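Local coordinates for ectonucleoside triphosphate diphosphohydrolase 4 (Homo sapiens, PDB 6WG5), which belongs to the GDA1/CD39 family of nucleoside phosphatases, whose fold is related to that of the actin-like ATPases, at residues Gly182-Leu187 / Lys217-Ile222; Phe190-Asp195 / Thr267-Arg272. One frame throughout, in Å; residues are numbered along the deposited sequence.

Interaction 1 of 2, residues Gly182-Leu187 / Lys217-Ile222; sequences GINFVL and KRTAGI
Asn184 points both OD1 and ND2 of its carboxamide at the backbone of Ala220 and grips it twice. Its OD1 accepts the Ala220 N-H at 2.7 Å in a nearly straight bond, 171° at the hydrogen, which arrives in the carbonyl plane on a lone pair. The other branch gives ND2 to Ala220 O at 3.1 Å; this bond is more bent, 151°, and its donor sits somewhat out of the acceptor's carbonyl plane. With CG anti to the carbonyl carbon (chi1 -78°), the carboxamide leaves the helix on the side of Ala220. Thr219 crosses this side chain at about a right angle and brings its CB to 3.1 Å from Asn184 OD1, while its own hydroxyl is taken by Glu235.

Beside this polar pair, methyl groups do the touching. Ile183 and Ile222 run past one another in opposing senses, and CG2 of Ile183 lies 3.7 Å from CG2 of Ile222. Leu187 adds a lighter touch, its CD1 4.1 Å from Ala220 CB. Phe384 of strand 381-385 packs on both isoleucines. Farther along, a water bridges the segments, donating to Leu187 O and accepting from Lys217 NZ.

All the touching residues are buried, and the asparagine amide satisfies both the N-H and the C=O of Ala220. ND2 also bonds Trp180 O one helical turn back, which fixes the rotation of the carboxamide. Helix 172-186 is thereby joined to the mixed sheet that contains strand 221-225 by side-chain-to-backbone hydrogen bonds as well as by aliphatic contact.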
# COMPACT_ATOMS: atom_id res chain seq x y z
N GLY A 182 6.13 4.67 5.41
CA GLY A 182 5.12 5.25 6.28
C GLY A 182 4.76 4.34 7.44
O GLY A 182 4.72 4.78 8.60
N ILE A 183 4.51 3.06 7.16
CA ILE A 183 4.06 2.16 8.22
C ILE A 183 5.19 1.90 9.21
O ILE A 183 4.98 1.93 10.43
CB ILE A 183 3.52 0.85 7.62
CG1 ILE A 183 2.91 -0.01 8.73
CG2 ILE A 183 4.62 0.08 6.89
CD1 ILE A 183 2.29 -1.31 8.25
N ASN A 184 6.40 1.66 8.72
CA ASN A 184 7.51 1.36 9.62
C ASN A 184 7.88 2.58 10.45
O ASN A 184 8.37 2.43 11.58
CB ASN A 184 8.72 0.87 8.83
CG ASN A 184 8.58 -0.58 8.41
OD1 ASN A 184 8.86 -1.49 9.19
ND2 ASN A 184 8.13 -0.80 7.18
N PHE A 185 7.66 3.78 9.93
CA PHE A 185 7.95 4.98 10.70
C PHE A 185 7.04 5.08 11.92
O PHE A 185 7.51 5.23 13.05
CB PHE A 185 7.81 6.21 9.81
CG PHE A 185 8.14 7.49 10.52
CD1 PHE A 185 9.45 7.77 10.88
CD2 PHE A 185 7.15 8.41 10.81
CE1 PHE A 185 9.76 8.95 11.53
CE2 PHE A 185 7.46 9.59 11.46
CZ PHE A 185 8.76 9.86 11.82
N VAL A 186 5.72 5.00 11.70
CA VAL A 186 4.79 5.09 12.82
C VAL A 186 5.00 3.94 13.79
O VAL A 186 4.80 4.09 15.01
CB VAL A 186 3.33 5.15 12.32
CG1 VAL A 186 3.11 6.39 11.47
CG2 VAL A 186 2.97 3.89 11.55
N LEU A 187 5.40 2.77 13.29
CA LEU A 187 5.71 1.64 14.16
C LEU A 187 7.03 1.81 14.89
O LEU A 187 7.37 0.97 15.73
CB LEU A 187 5.73 0.34 13.35
CG LEU A 187 4.39 -0.14 12.78
CD1 LEU A 187 4.58 -1.43 12.02
CD2 LEU A 187 3.35 -0.32 13.87
N LYS A 217 16.65 -2.84 14.16
CA LYS A 217 15.26 -3.27 14.29
C LYS A 217 14.77 -3.91 13.01
O LYS A 217 14.97 -3.39 11.91
CB LYS A 217 14.36 -2.08 14.64
CG LYS A 217 14.36 -1.67 16.09
CD LYS A 217 13.26 -0.65 16.33
CE LYS A 217 13.26 -0.12 17.75
NZ LYS A 217 12.19 0.89 17.96
N ARG A 218 14.10 -5.06 13.15
CA ARG A 218 13.39 -5.66 12.03
C ARG A 218 12.25 -4.75 11.58
O ARG A 218 11.60 -4.10 12.40
CB ARG A 218 12.84 -7.02 12.45
CG ARG A 218 12.21 -7.82 11.32
CD ARG A 218 11.72 -9.16 11.84
NE ARG A 218 10.60 -9.01 12.76
CZ ARG A 218 10.11 -10.00 13.50
NH1 ARG A 218 10.64 -11.22 13.44
NH2 ARG A 218 9.09 -9.77 14.31
N THR A 219 12.02 -4.71 10.27
CA THR A 219 10.93 -3.94 9.70
C THR A 219 9.74 -4.84 9.41
O THR A 219 9.83 -6.07 9.44
CB THR A 219 11.37 -3.22 8.43
OG1 THR A 219 11.87 -4.17 7.48
CG2 THR A 219 12.43 -2.17 8.73
N ALA A 220 8.60 -4.21 9.12
CA ALA A 220 7.36 -4.90 8.82
C ALA A 220 7.03 -4.74 7.34
O ALA A 220 6.97 -3.62 6.84
CB ALA A 220 6.21 -4.36 9.68
N GLY A 221 6.84 -5.87 6.65
CA GLY A 221 6.39 -5.83 5.28
C GLY A 221 4.91 -5.51 5.19
O GLY A 221 4.17 -5.55 6.17
N ILE A 222 4.48 -5.18 3.97
CA ILE A 222 3.08 -4.83 3.72
C ILE A 222 2.56 -5.69 2.57
O ILE A 222 3.22 -5.82 1.54
CB ILE A 222 2.91 -3.33 3.42
CG1 ILE A 222 3.89 -2.87 2.34
CG2 ILE A 222 3.09 -2.52 4.69
CD1 ILE A 222 3.74 -1.40 1.95
O HOH W 1 9.34 -0.26 17.26

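Interaction 2 of 2, residues Phe190-Asp195 / Thr267-Arg272; sequences FEHIED and TEHVYR
Phe190 and Tyr271 form an offset edge-to-face pair, the edge of the phenylalanine directed at the tyrosine face, with centroids 5.2 Å apart and planes at 65°. Phe190 CE1 lies 3.6 Å from both CZ and CE2 of Tyr271, and Tyr271 OH lies in the plane of the phenylalanine ring at its edge, near CD1. In a second aromatic pair, His192 and His269, the planes are only 20° apart, but the rings are offset until little of one lies over the other; CE1 of His269 comes over one face of His192. The imidazole of His192 and the phenol of Tyr271 also meet tip to tip, His192 CE1 standing 3.5 Å from Tyr271 OH.

The polar part is slight. His192 NE2 gives a weak hydrogen bond to Glu268 O at 3.3 Å, bent to 145° at the hydrogen, and that carbonyl also receives Arg216 NH2. Phe190 O lies in plane at the edge of the His269 ring, 3.1 Å from its CE1, while His269 NE2 is hydrogen-bonded to His68 O.

The loop after helix 172-186 thus rests on a type I turn, Thr267 to Val270, and the start of strand 270-279. Arg216 of strand 214-217 makes a cation-pi contact with Tyr271, strand 255-259 pairs with the tyrosine's backbone through Phe258, and Ile181 and Phe185 of the helix pack against Phe190.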
# COMPACT_ATOMS: atom_id res chain seq x y z
N PHE A 190 12.38 2.80 12.57
CA PHE A 190 13.55 3.60 12.25
C PHE A 190 14.14 4.26 13.48
O PHE A 190 15.19 4.92 13.38
CB PHE A 190 13.19 4.65 11.20
CG PHE A 190 12.62 4.07 9.94
CD1 PHE A 190 13.21 2.97 9.34
CD2 PHE A 190 11.49 4.61 9.36
CE1 PHE A 190 12.69 2.43 8.18
CE2 PHE A 190 10.96 4.07 8.20
CZ PHE A 190 11.56 2.98 7.61
N GLU A 191 13.50 4.12 14.64
CA GLU A 191 14.12 4.49 15.91
C GLU A 191 15.10 3.39 16.31
O GLU A 191 14.70 2.24 16.51
CB GLU A 191 13.05 4.68 16.99
CG GLU A 191 12.41 6.06 16.98
CD GLU A 191 11.04 6.06 17.62
OE1 GLU A 191 10.79 5.23 18.52
OE2 GLU A 191 10.20 6.89 17.20
N HIS A 192 16.37 3.74 16.41
CA HIS A 192 17.43 2.76 16.60
C HIS A 192 17.95 2.79 18.03
O HIS A 192 17.94 3.84 18.68
CB HIS A 192 18.57 3.00 15.60
CG HIS A 192 18.23 2.57 14.20
ND1 HIS A 192 17.12 1.81 13.91
CD2 HIS A 192 18.86 2.79 13.02
CE1 HIS A 192 17.07 1.58 12.61
NE2 HIS A 192 18.12 2.16 12.05
N ILE A 193 18.40 1.63 18.50
CA ILE A 193 18.73 1.40 19.90
C ILE A 193 17.42 1.38 20.68
O ILE A 193 16.39 1.86 20.20
CB ILE A 193 19.70 2.47 20.45
CG1 ILE A 193 20.95 2.54 19.57
CG2 ILE A 193 20.10 2.15 21.89
CD1 ILE A 193 21.93 3.62 19.95
N GLU A 194 17.45 0.79 21.87
CA GLU A 194 16.25 0.55 22.67
C GLU A 194 15.35 -0.49 22.02
O GLU A 194 14.18 -0.62 22.38
CB GLU A 194 15.46 1.84 22.91
CG GLU A 194 16.30 2.98 23.49
CD GLU A 194 16.14 3.14 24.99
OE1 GLU A 194 15.11 2.69 25.54
OE2 GLU A 194 17.05 3.73 25.62
N ASP A 195 15.88 -1.24 21.06
CA ASP A 195 15.19 -2.41 20.50
C ASP A 195 15.18 -3.59 21.46
O ASP A 195 15.35 -4.74 21.05
CB ASP A 195 15.84 -2.79 19.17
CG ASP A 195 17.35 -3.00 19.28
OD1 ASP A 195 17.78 -3.74 20.19
OD2 ASP A 195 18.09 -2.41 18.47
N THR A 267 25.33 4.18 7.26
CA THR A 267 24.57 3.06 6.71
C THR A 267 23.45 2.58 7.62
O THR A 267 22.71 1.67 7.23
CB THR A 267 25.50 1.88 6.40
OG1 THR A 267 26.16 1.46 7.60
CG2 THR A 267 26.53 2.28 5.36
N GLU A 268 23.30 3.16 8.81
CA GLU A 268 22.29 2.67 9.74
C GLU A 268 20.89 2.70 9.13
O GLU A 268 20.08 1.81 9.41
CB GLU A 268 22.31 3.50 11.03
CG GLU A 268 23.63 3.45 11.78
CD GLU A 268 24.62 4.49 11.29
OE1 GLU A 268 24.32 5.70 11.41
OE2 GLU A 268 25.70 4.11 10.79
N HIS A 269 20.60 3.69 8.28
CA HIS A 269 19.28 3.85 7.68
C HIS A 269 19.27 3.53 6.19
O HIS A 269 18.40 4.02 5.46
CB HIS A 269 18.77 5.27 7.91
CG HIS A 269 18.42 5.57 9.34
ND1 HIS A 269 17.49 4.83 10.04
CD2 HIS A 269 18.87 6.52 10.18
CE1 HIS A 269 17.39 5.32 11.26
NE2 HIS A 269 18.21 6.35 11.37
N VAL A 270 20.22 2.72 5.71
CA VAL A 270 20.21 2.24 4.33
C VAL A 270 19.38 0.97 4.28
O VAL A 270 19.64 0.01 5.02
CB VAL A 270 21.64 2.00 3.82
CG1 VAL A 270 21.62 1.36 2.44
CG2 VAL A 270 22.41 3.31 3.77
N TYR A 271 18.38 0.94 3.39
CA TYR A 271 17.46 -0.18 3.28
C TYR A 271 17.34 -0.64 1.84
O TYR A 271 17.39 0.18 0.91
CB TYR A 271 16.06 0.20 3.80
CG TYR A 271 16.01 0.44 5.29
CD1 TYR A 271 15.78 -0.61 6.17
CD2 TYR A 271 16.19 1.71 5.81
CE1 TYR A 271 15.73 -0.39 7.53
CE2 TYR A 271 16.14 1.93 7.17
CZ TYR A 271 15.91 0.88 8.02
OH TYR A 271 15.87 1.09 9.38
N ARG A 272 17.21 -1.95 1.66
CA ARG A 272 16.86 -2.55 0.38
C ARG A 272 15.44 -3.08 0.50
O ARG A 272 15.18 -4.00 1.29
CB ARG A 272 17.83 -3.68 0.03
CG ARG A 272 17.65 -4.25 -1.37
CD ARG A 272 18.52 -5.47 -1.61
NE ARG A 272 19.80 -5.40 -0.90
CZ ARG A 272 20.23 -6.30 -0.02
NH1 ARG A 272 21.41 -6.12 0.57
NH2 ARG A 272 19.52 -7.38 0.27

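Interaction 1 uses helix 172-186 itself, interaction 2 the loop that follows it, and both reach the same mixed sheet, at strands 221-225 and 270-279. Interaction 1 is the deeper, its centre about 12 Å from the centre of the chain, against about 22 Å for the centre of interaction 2, which is still largely buried but includes partly exposed His192 and Glu268. Interaction 1 combines aliphatic methyls with amide-to-backbone hydrogen bonds, whereas the outer loop relies on aromatic rings and one weak bond. Their centres lie about 11 Å apart, and they meet directly: Phe190 CZ packs 3.7 Å from Asn184 CB, and Lys217 packs on the 190-195 loop, its CG near Asp195 CB.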